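Local structure of pentafunctional AROM polypeptide (Schizosaccharomyces pombe, 5SWV) at residues D37-R42 with T72-I77; R265-H270 with H281-F286; G305-I310 with V333-P338; T352-I357 with A387-H392. The protein probably catalyses the dehydration of 3-dehydroquinate and the NADPH-dependent reduction of 3-dehydroshikimate to shikimate, two steps of the shikimate pathway. All coordinates share one frame; numbering follows the deposited sequence.

The four contacts follow one another along the chain. Interaction 1 joins neighbouring strands of the eight-stranded parallel barrel of the type I dehydroquinase domain, its centre 25 to 30 Å from the others. Interactions 2 and 3 belong to the substrate-binding domain of shikimate dehydrogenase; their centres are 12 Å apart, both reach the mixed six-stranded sheet, and Tyr283 OH probably hydrogen-bonds Asn307 OD1 between them. Interaction 4 packs helix 353-364 on helix 382-393, the latter against the six-stranded parallel sheet, about 17 Å centre to centre from interaction 3. Asn334 OD1 probably hydrogen-bonds to Thr352 N, so interactions 2 to 4 form a connected run through the shikimate dehydrogenase part, while interaction 1 stands apart.

Interaction 1: D37-R42 with T72-I77; sequences DAIEVR and TTLPII
Ile39 reaches from its strand along the turn that leads into strand 76-79. Its CB holds CG1 beside the backbone N (chi1 -56°), which sends that branch toward the 72-77 segment: CG1 lies 3.8 Å from Leu74 CD1, the two side chains crossing at about a right angle, and the terminal CD1 meets Thr72 CG2 tip to tip at 3.8 Å. Thr72 OG1 accepts from Leu74 N, an ST turn. The backbones then pair in parallel. Ile39 N donates to Pro75 O at 3.0 Å, Ile39 O receives Ile77 N at 2.7 Å, and Val41 N closes the series on Ile77 O at 2.8 Å. On the Ile39 face, Val41 CG2 touches Ile76 CG2 at 4.0 Å; on the other, Ile77 CG2 lies against the Glu40 chain, whose OE2 is hydrogen-bonded to Thr79 OG1. This is the parallel pairing of a beta-alpha-beta unit in a TIM barrel, as expected of type I dehydroquinases. Helix 58-69 connects the two strands and packs Ile65 and Leu68 on Val41, while strand 13-17 flanks strand 38-42 on its other edge and helix 3-8 places Phe6 against Ala38 and Pro75.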
loop_
_atom_site.group_PDB
_atom_site.type_symbol
_atom_site.label_atom_id
_atom_site.label_comp_id
_atom_site.label_asym_id
_atom_site.label_seq_id
_atom_site.Cartn_x
_atom_site.Cartn_y
_atom_site.Cartn_z
ATOM N N ASP A 37 -7.312 0.596 0.612
ATOM C CA ASP A 37 -6.612 1.295 1.686
ATOM C C ASP A 37 -6.633 0.505 2.996
ATOM O O ASP A 37 -5.899 0.848 3.919
ATOM C CB ASP A 37 -7.224 2.680 1.890
ATOM C CG ASP A 37 -7.224 3.503 0.614
ATOM O OD1 ASP A 37 -6.189 4.132 0.322
ATOM O OD2 ASP A 37 -8.250 3.513 -0.110
ATOM N N ALA A 38 -7.461 -0.543 3.061
ATOM C CA ALA A 38 -7.630 -1.362 4.255
ATOM C C ALA A 38 -8.314 -2.694 3.935
ATOM O O ALA A 38 -8.841 -2.884 2.837
ATOM C CB ALA A 38 -8.458 -0.603 5.271
ATOM N N ILE A 39 -8.320 -3.595 4.912
ATOM C CA ILE A 39 -8.909 -4.921 4.769
ATOM C C ILE A 39 -9.869 -5.150 5.924
ATOM O O ILE A 39 -9.488 -5.071 7.092
ATOM C CB ILE A 39 -7.828 -6.010 4.796
ATOM C CG1 ILE A 39 -6.786 -5.754 3.724
ATOM C CG2 ILE A 39 -8.403 -7.397 4.556
ATOM C CD1 ILE A 39 -5.637 -6.737 3.797
ATOM N N GLU A 40 -11.122 -5.414 5.595
ATOM C CA GLU A 40 -12.074 -5.896 6.566
ATOM C C GLU A 40 -11.962 -7.401 6.631
ATOM O O GLU A 40 -12.107 -8.081 5.620
ATOM C CB GLU A 40 -13.483 -5.511 6.161
ATOM C CG GLU A 40 -14.535 -5.833 7.201
ATOM C CD GLU A 40 -15.897 -5.296 6.812
ATOM O OE1 GLU A 40 -16.461 -5.805 5.808
ATOM O OE2 GLU A 40 -16.398 -4.367 7.499
ATOM N N VAL A 41 -11.682 -7.920 7.817
ATOM C CA VAL A 41 -11.788 -9.336 8.049
ATOM C C VAL A 41 -13.197 -9.534 8.545
ATOM O O VAL A 41 -13.561 -9.051 9.616
ATOM C CB VAL A 41 -10.809 -9.841 9.114
ATOM C CG1 VAL A 41 -11.006 -11.342 9.324
ATOM C CG2 VAL A 41 -9.371 -9.520 8.715
ATOM N N ARG A 42 -13.992 -10.213 7.732
ATOM C CA ARG A 42 -15.334 -10.575 8.097
ATOM C C ARG A 42 -15.226 -11.810 8.971
ATOM O O ARG A 42 -15.128 -12.956 8.479
ATOM C CB ARG A 42 -16.199 -10.816 6.852
ATOM C CG ARG A 42 -16.644 -9.526 6.179
ATOM C CD ARG A 42 -17.705 -8.771 6.978
ATOM N NE ARG A 42 -18.934 -9.560 7.178
ATOM C CZ ARG A 42 -19.996 -9.580 6.359
ATOM N NH1 ARG A 42 -20.057 -8.858 5.236
ATOM N NH2 ARG A 42 -21.028 -10.349 6.660
ATOM N N THR A 72 0.677 -8.579 5.195
ATOM C CA THR A 72 0.327 -7.247 4.697
ATOM C C THR A 72 0.436 -6.177 5.772
ATOM O O THR A 72 0.173 -6.424 6.950
ATOM C CB THR A 72 -1.106 -7.186 4.097
ATOM O OG1 THR A 72 -1.343 -5.881 3.554
ATOM C CG2 THR A 72 -2.166 -7.449 5.144
ATOM N N THR A 73 0.776 -4.978 5.309
ATOM C CA THR A 73 0.893 -3.790 6.136
ATOM C C THR A 73 -0.395 -2.986 6.206
ATOM O O THR A 73 -0.451 -1.978 6.910
ATOM C CB THR A 73 1.982 -2.849 5.568
ATOM O OG1 THR A 73 1.614 -2.412 4.251
ATOM C CG2 THR A 73 3.324 -3.559 5.495
ATOM N N LEU A 74 -1.414 -3.404 5.455
ATOM C CA LEU A 74 -2.657 -2.655 5.362
ATOM C C LEU A 74 -3.397 -2.641 6.700
ATOM O O LEU A 74 -3.498 -3.668 7.366
ATOM C CB LEU A 74 -3.581 -3.240 4.274
ATOM C CG LEU A 74 -3.142 -3.103 2.808
ATOM C CD1 LEU A 74 -4.146 -3.792 1.891
ATOM C CD2 LEU A 74 -2.955 -1.637 2.417
ATOM N N PRO A 75 -3.929 -1.476 7.092
ATOM C CA PRO A 75 -4.793 -1.410 8.263
ATOM C C PRO A 75 -5.935 -2.428 8.186
ATOM O O PRO A 75 -6.408 -2.755 7.087
ATOM C CB PRO A 75 -5.366 0.013 8.214
ATOM C CG PRO A 75 -4.478 0.785 7.306
ATOM C CD PRO A 75 -3.790 -0.180 6.408
ATOM N N ILE A 76 -6.374 -2.912 9.344
ATOM C CA ILE A 76 -7.373 -3.967 9.404
ATOM C C ILE A 76 -8.627 -3.489 10.105
ATOM O O ILE A 76 -8.567 -2.764 11.103
ATOM C CB ILE A 76 -6.786 -5.228 10.064
ATOM C CG1 ILE A 76 -5.763 -5.848 9.110
ATOM C CG2 ILE A 76 -7.865 -6.257 10.392
ATOM C CD1 ILE A 76 -4.833 -6.845 9.760
ATOM N N ILE A 77 -9.759 -3.893 9.544
ATOM C CA ILE A 77 -11.048 -3.643 10.122
ATOM C C ILE A 77 -11.539 -5.005 10.566
ATOM O O ILE A 77 -11.503 -5.962 9.798
ATOM C CB ILE A 77 -11.988 -3.010 9.087
ATOM C CG1 ILE A 77 -11.438 -1.661 8.619
ATOM C CG2 ILE A 77 -13.371 -2.824 9.664
ATOM C CD1 ILE A 77 -11.898 -1.267 7.236
#

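Interaction 2: R265-H270 with H281-F286; sequences RSPILH and HTYEAF
His270 lays its imidazole over one face of the Tyr283 phenol ring in an offset stack, with centroids 4.3 Å apart and planes only 10° from parallel. The overlap is partial: Tyr283 CE2 sits above the imidazole toward its rim, 3.3 Å from His270 CD2, and His270 CB continues the contact back to Tyr283 CD2 at 3.5 Å. Tyr283 is brought there by a chi1 of -170°, which sets CG anti to the backbone N and carries the ring from the strand to the helix. Along the CD1 side of the ring comes Pro267, whose CA approaches CD1 obliquely at 3.6 Å while its CG lies 4.0 Å from the same atom. Ser266 CB reaches the far end of the ring, 3.7 Å from Tyr283 OH. Helical residues 266-270 run nearly antiparallel to strand 282-285 (174°), with axes 7.5 Å apart at closest approach. Helix 266-277 and this strand are the second and third elements of a beta-alpha-beta unit that starts with strand 253-257, in the substrate-binding domain of shikimate dehydrogenase. Strand 282-285 is the outermost strand of the mixed sheet within this chain, paired with 253-257, and Tyr283 also rests on Phe254 and Leu256. The phenol OH is hydrogen-bonded to Asn307 OD1, while Phe512 of helix 500-516 touches His270.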
loop_
_atom_site.group_PDB
_atom_site.type_symbol
_atom_site.label_atom_id
_atom_site.label_comp_id
_atom_site.label_asym_id
_atom_site.label_seq_id
_atom_site.Cartn_x
_atom_site.Cartn_y
_atom_site.Cartn_z
ATOM N N ARG A 265 10.313 1.359 -21.017
ATOM C CA ARG A 265 9.128 0.512 -20.889
ATOM C C ARG A 265 8.173 1.000 -19.800
ATOM O O ARG A 265 7.264 0.272 -19.392
ATOM C CB ARG A 265 9.556 -0.933 -20.619
ATOM C CG ARG A 265 10.450 -1.498 -21.717
ATOM C CD ARG A 265 10.671 -2.999 -21.577
ATOM N NE ARG A 265 9.516 -3.760 -22.063
ATOM C CZ ARG A 265 9.271 -4.095 -23.337
ATOM N NH1 ARG A 265 10.096 -3.741 -24.330
ATOM N NH2 ARG A 265 8.170 -4.797 -23.626
ATOM N N SER A 266 8.372 2.233 -19.340
ATOM C CA SER A 266 7.442 2.858 -18.412
ATOM C C SER A 266 6.039 3.061 -18.985
ATOM O O SER A 266 5.075 2.876 -18.274
ATOM C CB SER A 266 7.998 4.178 -17.883
ATOM O OG SER A 266 8.952 3.906 -16.886
ATOM N N PRO A 267 5.914 3.430 -20.268
ATOM C CA PRO A 267 4.552 3.511 -20.818
ATOM C C PRO A 267 3.759 2.201 -20.765
ATOM O O PRO A 267 2.582 2.244 -20.433
ATOM C CB PRO A 267 4.779 3.985 -22.254
ATOM C CG PRO A 267 6.051 4.761 -22.170
ATOM C CD PRO A 267 6.901 3.980 -21.209
ATOM N N ILE A 268 4.407 1.060 -21.014
ATOM C CA ILE A 268 3.721 -0.239 -20.938
ATOM C C ILE A 268 3.327 -0.506 -19.494
ATOM O O ILE A 268 2.226 -1.000 -19.226
ATOM C CB ILE A 268 4.561 -1.435 -21.467
ATOM C CG1 ILE A 268 5.210 -1.102 -22.828
ATOM C CG2 ILE A 268 3.685 -2.680 -21.626
ATOM C CD1 ILE A 268 5.918 -2.259 -23.512
ATOM N N LEU A 269 4.223 -0.162 -18.571
ATOM C CA LEU A 269 4.000 -0.414 -17.142
ATOM C C LEU A 269 2.765 0.315 -16.644
ATOM O O LEU A 269 1.854 -0.308 -16.086
ATOM C CB LEU A 269 5.260 -0.091 -16.318
ATOM C CG LEU A 269 5.285 0.485 -14.892
ATOM C CD1 LEU A 269 4.371 -0.122 -13.846
ATOM C CD2 LEU A 269 6.728 0.397 -14.391
ATOM N N HIS A 270 2.706 1.614 -16.889
ATOM C CA HIS A 270 1.565 2.407 -16.433
ATOM C C HIS A 270 0.276 2.152 -17.236
ATOM O O HIS A 270 -0.802 2.132 -16.652
ATOM C CB HIS A 270 1.936 3.880 -16.395
ATOM C CG HIS A 270 2.976 4.200 -15.371
ATOM N ND1 HIS A 270 2.659 4.649 -14.109
ATOM C CD2 HIS A 270 4.326 4.130 -15.413
ATOM C CE1 HIS A 270 3.767 4.843 -13.416
ATOM N NE2 HIS A 270 4.792 4.535 -14.185
ATOM N N HIS A 281 -6.648 6.599 -18.148
ATOM C CA HIS A 281 -5.535 7.531 -18.317
ATOM C C HIS A 281 -4.667 7.106 -19.504
ATOM O O HIS A 281 -4.841 6.016 -20.051
ATOM C CB HIS A 281 -4.710 7.621 -17.020
ATOM C CG HIS A 281 -5.501 7.994 -15.788
ATOM N ND1 HIS A 281 -6.421 9.020 -15.759
ATOM C CD2 HIS A 281 -5.475 7.490 -14.530
ATOM C CE1 HIS A 281 -6.936 9.128 -14.548
ATOM N NE2 HIS A 281 -6.378 8.210 -13.780
ATOM N N THR A 282 -3.761 7.984 -19.914
ATOM C CA THR A 282 -2.704 7.621 -20.865
ATOM C C THR A 282 -1.343 7.967 -20.280
ATOM O O THR A 282 -1.254 8.862 -19.443
ATOM C CB THR A 282 -2.868 8.358 -22.197
ATOM O OG1 THR A 282 -2.967 9.766 -21.957
ATOM C CG2 THR A 282 -4.114 7.882 -22.907
ATOM N N TYR A 283 -0.290 7.266 -20.720
ATOM C CA TYR A 283 1.109 7.571 -20.343
ATOM C C TYR A 283 1.994 7.567 -21.585
ATOM O O TYR A 283 1.988 6.607 -22.344
ATOM C CB TYR A 283 1.618 6.540 -19.332
ATOM C CG TYR A 283 2.964 6.806 -18.620
ATOM C CD1 TYR A 283 4.182 6.731 -19.294
ATOM C CD2 TYR A 283 3.005 7.050 -17.249
ATOM C CE1 TYR A 283 5.387 6.932 -18.628
ATOM C CE2 TYR A 283 4.206 7.245 -16.574
ATOM C CZ TYR A 283 5.389 7.184 -17.262
ATOM O OH TYR A 283 6.557 7.372 -16.577
ATOM N N GLU A 284 2.765 8.637 -21.770
ATOM C CA GLU A 284 3.565 8.847 -22.985
ATOM C C GLU A 284 4.989 9.302 -22.691
ATOM O O GLU A 284 5.211 10.240 -21.925
ATOM C CB GLU A 284 2.934 9.940 -23.859
ATOM C CG GLU A 284 1.623 9.554 -24.508
ATOM C CD GLU A 284 0.706 10.745 -24.759
ATOM O OE1 GLU A 284 0.341 10.929 -25.939
ATOM O OE2 GLU A 284 0.338 11.475 -23.788
ATOM N N ALA A 285 5.952 8.683 -23.354
ATOM C CA ALA A 285 7.269 9.291 -23.491
ATOM C C ALA A 285 7.152 10.684 -24.140
ATOM O O ALA A 285 6.422 10.858 -25.112
ATOM C CB ALA A 285 8.178 8.390 -24.315
ATOM N N PHE A 286 7.830 11.671 -23.566
ATOM C CA PHE A 286 7.883 13.023 -24.115
ATOM C C PHE A 286 9.329 13.521 -24.035
ATOM O O PHE A 286 9.706 14.287 -23.140
ATOM C CB PHE A 286 6.915 13.955 -23.383
ATOM C CG PHE A 286 6.702 15.264 -24.082
ATOM C CD1 PHE A 286 5.790 15.366 -25.137
ATOM C CD2 PHE A 286 7.411 16.396 -23.708
ATOM C CE1 PHE A 286 5.596 16.573 -25.804
ATOM C CE2 PHE A 286 7.216 17.604 -24.363
ATOM C CZ PHE A 286 6.315 17.694 -25.413
#

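Interaction 3: G305-I310 with V333-P338; sequences GANVTI and VNTIIP
Asn307 turns CG to the side of its own backbone N (chi1 -78°), and a chi2 of 123° aims the amide so that ND2 points at the backbone of Asn334 across the strands. ND2 donates to Asn334 O at 2.9 Å with an N-H...O angle of 167°, the acceptor lying close to the amide plane. Val308 N donates to the same oxygen at 3.0 Å, standing above the carbonyl plane on the opposite face from ND2. Asn334 O is thus gripped by two donors, one from a side chain and one from the backbone. Further along, Ala306 and Ile336 form an antiparallel hydrogen-bonded pair: Ile336 N reaches Ala306 O at 2.8 Å and Ala306 N reaches Ile336 O at 3.1 Å. Strands 303-308 and 335-340 are central neighbours in the mixed sheet of the substrate-binding domain, and Asn334 and Thr335 both face Asp350 of strand 345-350 as a classic beta bulge. Thr335 OG1 donates to Asn334 OD1 at 2.7 Å and also bonds Ser511 OG; Asn307 OD1 is taken by Tyr283 OH. On the Ala306 face, Val308 CG2 packs on Ile336 CD1 at 3.7 Å. Trp515 of helix 500-516 contacts Asn307, Thr335 and Ile337 and donates through NE1 to Ile336 O.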
loop_
_atom_site.group_PDB
_atom_site.type_symbol
_atom_site.label_atom_id
_atom_site.label_comp_id
_atom_site.label_asym_id
_atom_site.label_seq_id
_atom_site.Cartn_x
_atom_site.Cartn_y
_atom_site.Cartn_z
ATOM N N GLY A 305 0.493 13.946 -13.852
ATOM C CA GLY A 305 1.799 13.723 -13.256
ATOM C C GLY A 305 2.847 13.355 -14.297
ATOM O O GLY A 305 2.516 13.158 -15.457
ATOM N N ALA A 306 4.113 13.262 -13.890
ATOM C CA ALA A 306 5.146 12.732 -14.782
ATOM C C ALA A 306 6.381 12.192 -14.066
ATOM O O ALA A 306 6.784 12.704 -13.027
ATOM C CB ALA A 306 5.552 13.785 -15.804
ATOM N N ASN A 307 6.948 11.135 -14.637
ATOM C CA ASN A 307 8.245 10.627 -14.235
ATOM C C ASN A 307 9.362 11.424 -14.921
ATOM O O ASN A 307 9.184 11.977 -16.017
ATOM C CB ASN A 307 8.393 9.135 -14.576
ATOM C CG ASN A 307 7.664 8.225 -13.599
ATOM O OD1 ASN A 307 6.816 7.427 -13.975
ATOM N ND2 ASN A 307 8.021 8.323 -12.343
ATOM N N VAL A 308 10.513 11.476 -14.257
ATOM C CA VAL A 308 11.704 12.147 -14.766
ATOM C C VAL A 308 12.868 11.182 -14.649
ATOM O O VAL A 308 13.111 10.608 -13.585
ATOM C CB VAL A 308 12.017 13.432 -13.974
ATOM C CG1 VAL A 308 13.082 14.255 -14.682
ATOM C CG2 VAL A 308 10.762 14.271 -13.799
ATOM N N THR A 309 13.568 10.988 -15.758
ATOM C CA THR A 309 14.795 10.192 -15.771
ATOM C C THR A 309 15.950 11.079 -16.246
ATOM O O THR A 309 15.809 12.303 -16.333
ATOM C CB THR A 309 14.616 8.896 -16.609
ATOM O OG1 THR A 309 15.754 8.050 -16.458
ATOM C CG2 THR A 309 14.403 9.174 -18.107
ATOM N N ILE A 310 17.091 10.461 -16.523
ATOM C CA ILE A 310 18.312 11.171 -16.929
ATOM C C ILE A 310 18.042 11.946 -18.212
ATOM O O ILE A 310 17.407 11.395 -19.119
ATOM C CB ILE A 310 19.470 10.159 -17.166
ATOM C CG1 ILE A 310 19.937 9.542 -15.832
ATOM C CG2 ILE A 310 20.660 10.799 -17.876
ATOM C CD1 ILE A 310 20.459 8.116 -15.958
ATOM N N VAL A 333 14.458 14.573 -8.219
ATOM C CA VAL A 333 13.051 14.277 -8.460
ATOM C C VAL A 333 12.928 13.276 -9.601
ATOM O O VAL A 333 13.505 13.494 -10.649
ATOM C CB VAL A 333 12.297 15.576 -8.786
ATOM C CG1 VAL A 333 10.923 15.309 -9.383
ATOM C CG2 VAL A 333 12.142 16.406 -7.521
ATOM N N ASN A 334 12.201 12.176 -9.379
ATOM C CA ASN A 334 11.723 11.311 -10.482
ATOM C C ASN A 334 10.195 11.234 -10.641
ATOM O O ASN A 334 9.719 10.511 -11.505
ATOM C CB ASN A 334 12.290 9.891 -10.340
ATOM C CG ASN A 334 11.477 9.011 -9.403
ATOM O OD1 ASN A 334 10.651 9.493 -8.606
ATOM N ND2 ASN A 334 11.717 7.704 -9.478
ATOM N N THR A 335 9.437 11.922 -9.785
ATOM C CA THR A 335 7.980 11.834 -9.783
ATOM C C THR A 335 7.396 13.193 -9.476
ATOM O O THR A 335 7.494 13.658 -8.354
ATOM C CB THR A 335 7.489 10.833 -8.726
ATOM O OG1 THR A 335 7.959 9.527 -9.064
ATOM C CG2 THR A 335 5.982 10.800 -8.651
ATOM N N ILE A 336 6.783 13.805 -10.481
ATOM C CA ILE A 336 6.130 15.098 -10.350
ATOM C C ILE A 336 4.633 14.903 -10.133
ATOM O O ILE A 336 3.962 14.305 -10.961
ATOM C CB ILE A 336 6.373 15.942 -11.618
ATOM C CG1 ILE A 336 7.884 16.177 -11.792
ATOM C CG2 ILE A 336 5.596 17.264 -11.554
ATOM C CD1 ILE A 336 8.276 16.900 -13.065
ATOM N N ILE A 337 4.125 15.432 -9.026
ATOM C CA ILE A 337 2.729 15.266 -8.620
ATOM C C ILE A 337 2.035 16.625 -8.615
ATOM O O ILE A 337 2.425 17.518 -7.867
ATOM C CB ILE A 337 2.627 14.685 -7.193
ATOM C CG1 ILE A 337 3.403 13.366 -7.080
ATOM C CG2 ILE A 337 1.170 14.498 -6.774
ATOM C CD1 ILE A 337 3.900 13.101 -5.681
ATOM N N PRO A 338 0.998 16.791 -9.441
ATOM C CA PRO A 338 0.213 18.025 -9.404
ATOM C C PRO A 338 -0.873 17.971 -8.329
ATOM O O PRO A 338 -1.445 16.913 -8.079
ATOM C CB PRO A 338 -0.393 18.079 -10.796
ATOM C CG PRO A 338 -0.507 16.645 -11.219
ATOM C CD PRO A 338 0.456 15.828 -10.414
#

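Interaction 4: T352-I357 with A387-H392; sequences TDWRGI and AIYSLH
Ala387 begins the contact, its backbone N and methyl both touching the tip of Ile357: Ile357 CD1 lies 3.5 Å from Ala387 N and 3.8 Å from Ala387 CB. This is a helix-helix packing, the segments 353-357 and 387-392 crossing at -52° with axes 8.8 Å apart. Helix 382-393 follows strand 374-378 of the parallel six-stranded sheet, as in the Rossmann-like nucleotide-binding domain of shikimate dehydrogenases, and Ala387, Ile388 and Leu391 touch Val377 of that strand. Two residues on, Tyr389 points its ring edge at one face of the Trp354 indole in a T-shaped pair. The six-membered ring of Trp354 and the Tyr389 ring have centroids 4.9 Å apart and planes at 68°. Tyr389 CE2 stands over the indole near the fusion bond, 3.6 Å from Trp354 CE3. Trp354 presents this face because its chi1 of 74° holds CG between the backbone N and the carbonyl carbon, turning the indole toward helix 382-393; CD of Arg355 lies over the opposite face. A weak hydrogen bond joins Tyr389 OH to Glu326 OE2. Next comes Ser390, whose CB meets Ile357 CG2 at 3.6 Å. Its hydroxyl is hydrogen-bonded to Ala386 O one turn back in the same helix. Ser390 OG also lies at the edge of the indole, near its plane, 3.7 Å from Trp354 CE3.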
loop_
_atom_site.group_PDB
_atom_site.type_symbol
_atom_site.label_atom_id
_atom_site.label_comp_id
_atom_site.label_asym_id
_atom_site.label_seq_id
_atom_site.Cartn_x
_atom_site.Cartn_y
_atom_site.Cartn_z
ATOM N N THR A 352 10.891 8.134 -6.027
ATOM C CA THR A 352 10.604 6.737 -5.706
ATOM C C THR A 352 11.745 5.777 -6.008
ATOM O O THR A 352 11.574 4.577 -5.833
ATOM C CB THR A 352 9.390 6.234 -6.486
ATOM O OG1 THR A 352 9.637 6.418 -7.873
ATOM C CG2 THR A 352 8.148 6.976 -6.089
ATOM N N ASP A 353 12.906 6.268 -6.439
ATOM C CA ASP A 353 14.027 5.366 -6.745
ATOM C C ASP A 353 14.328 4.408 -5.580
ATOM O O ASP A 353 14.432 3.199 -5.775
ATOM C CB ASP A 353 15.280 6.150 -7.171
ATOM C CG ASP A 353 15.153 6.771 -8.595
ATOM O OD1 ASP A 353 14.344 6.276 -9.430
ATOM O OD2 ASP A 353 15.873 7.757 -8.878
ATOM N N TRP A 354 14.401 4.940 -4.366
ATOM C CA TRP A 354 14.595 4.100 -3.172
ATOM C C TRP A 354 13.511 3.030 -2.957
ATOM O O TRP A 354 13.795 1.956 -2.422
ATOM C CB TRP A 354 14.732 4.962 -1.908
ATOM C CG TRP A 354 13.471 5.569 -1.407
ATOM C CD1 TRP A 354 12.866 6.696 -1.868
ATOM C CD2 TRP A 354 12.649 5.078 -0.344
ATOM N NE1 TRP A 354 11.713 6.945 -1.156
ATOM C CE2 TRP A 354 11.565 5.974 -0.207
ATOM C CE3 TRP A 354 12.732 3.972 0.515
ATOM C CZ2 TRP A 354 10.576 5.812 0.757
ATOM C CZ3 TRP A 354 11.748 3.801 1.476
ATOM C CH2 TRP A 354 10.677 4.718 1.586
ATOM N N ARG A 355 12.278 3.333 -3.356
ATOM C CA ARG A 355 11.166 2.413 -3.178
ATOM C C ARG A 355 11.392 1.122 -3.964
ATOM O O ARG A 355 10.985 0.049 -3.521
ATOM C CB ARG A 355 9.847 3.069 -3.599
ATOM C CG ARG A 355 9.442 4.267 -2.739
ATOM C CD ARG A 355 9.003 3.860 -1.334
ATOM N NE ARG A 355 7.929 2.908 -1.493
ATOM C CZ ARG A 355 6.678 3.231 -1.788
ATOM N NH1 ARG A 355 6.285 4.496 -1.874
ATOM N NH2 ARG A 355 5.799 2.271 -1.980
ATOM N N GLY A 356 12.049 1.220 -5.118
ATOM C CA GLY A 356 12.446 0.044 -5.871
ATOM C C GLY A 356 13.245 -0.938 -5.027
ATOM O O GLY A 356 13.096 -2.158 -5.171
ATOM N N ILE A 357 14.087 -0.397 -4.147
ATOM C CA ILE A 357 14.887 -1.202 -3.228
ATOM C C ILE A 357 14.052 -1.631 -2.042
ATOM O O ILE A 357 13.900 -2.811 -1.791
ATOM C CB ILE A 357 16.133 -0.433 -2.750
ATOM C CG1 ILE A 357 16.997 -0.047 -3.969
ATOM C CG2 ILE A 357 16.947 -1.282 -1.774
ATOM C CD1 ILE A 357 18.119 0.914 -3.659
ATOM N N ALA A 387 20.035 2.743 -1.314
ATOM C CA ALA A 387 20.158 1.411 -0.733
ATOM C C ALA A 387 20.446 1.450 0.776
ATOM O O ALA A 387 19.826 0.713 1.550
ATOM C CB ALA A 387 21.230 0.622 -1.462
ATOM N N ILE A 388 21.368 2.316 1.190
ATOM C CA ILE A 388 21.649 2.514 2.607
ATOM C C ILE A 388 20.407 3.014 3.338
ATOM O O ILE A 388 19.987 2.396 4.315
ATOM C CB ILE A 388 22.849 3.441 2.811
ATOM C CG1 ILE A 388 24.102 2.688 2.415
ATOM C CG2 ILE A 388 22.975 3.901 4.263
ATOM C CD1 ILE A 388 25.314 3.575 2.291
ATOM N N TYR A 389 19.802 4.100 2.860
ATOM C CA TYR A 389 18.512 4.568 3.422
ATOM C C TYR A 389 17.480 3.431 3.520
ATOM O O TYR A 389 16.888 3.217 4.577
ATOM C CB TYR A 389 17.948 5.746 2.617
ATOM C CG TYR A 389 16.569 6.198 3.037
ATOM C CD1 TYR A 389 16.345 6.730 4.294
ATOM C CD2 TYR A 389 15.480 6.099 2.163
ATOM C CE1 TYR A 389 15.074 7.162 4.684
ATOM C CE2 TYR A 389 14.204 6.514 2.535
ATOM C CZ TYR A 389 13.995 7.050 3.799
ATOM O OH TYR A 389 12.723 7.459 4.163
ATOM N N SER A 390 17.307 2.678 2.435
ATOM C CA SER A 390 16.332 1.581 2.416
ATOM C C SER A 390 16.666 0.534 3.472
ATOM O O SER A 390 15.797 0.133 4.228
ATOM C CB SER A 390 16.234 0.935 1.025
ATOM O OG SER A 390 15.708 1.846 0.089
ATOM N N LEU A 391 17.917 0.097 3.540
ATOM C CA LEU A 391 18.265 -0.945 4.520
ATOM C C LEU A 391 18.062 -0.428 5.934
ATOM O O LEU A 391 17.513 -1.127 6.769
ATOM C CB LEU A 391 19.690 -1.482 4.318
ATOM C CG LEU A 391 19.860 -2.326 3.048
ATOM C CD1 LEU A 391 21.258 -2.887 2.922
ATOM C CD2 LEU A 391 18.860 -3.469 3.014
ATOM N N HIS A 392 18.451 0.818 6.161
ATOM C CA HIS A 392 18.272 1.438 7.456
ATOM C C HIS A 392 16.798 1.527 7.814
ATOM O O HIS A 392 16.399 1.209 8.939
ATOM C CB HIS A 392 18.924 2.830 7.512
ATOM C CG HIS A 392 18.972 3.413 8.892
ATOM N ND1 HIS A 392 17.934 4.146 9.424
ATOM C CD2 HIS A 392 19.922 3.351 9.854
ATOM C CE1 HIS A 392 18.243 4.513 10.655
ATOM N NE2 HIS A 392 19.442 4.040 10.942
#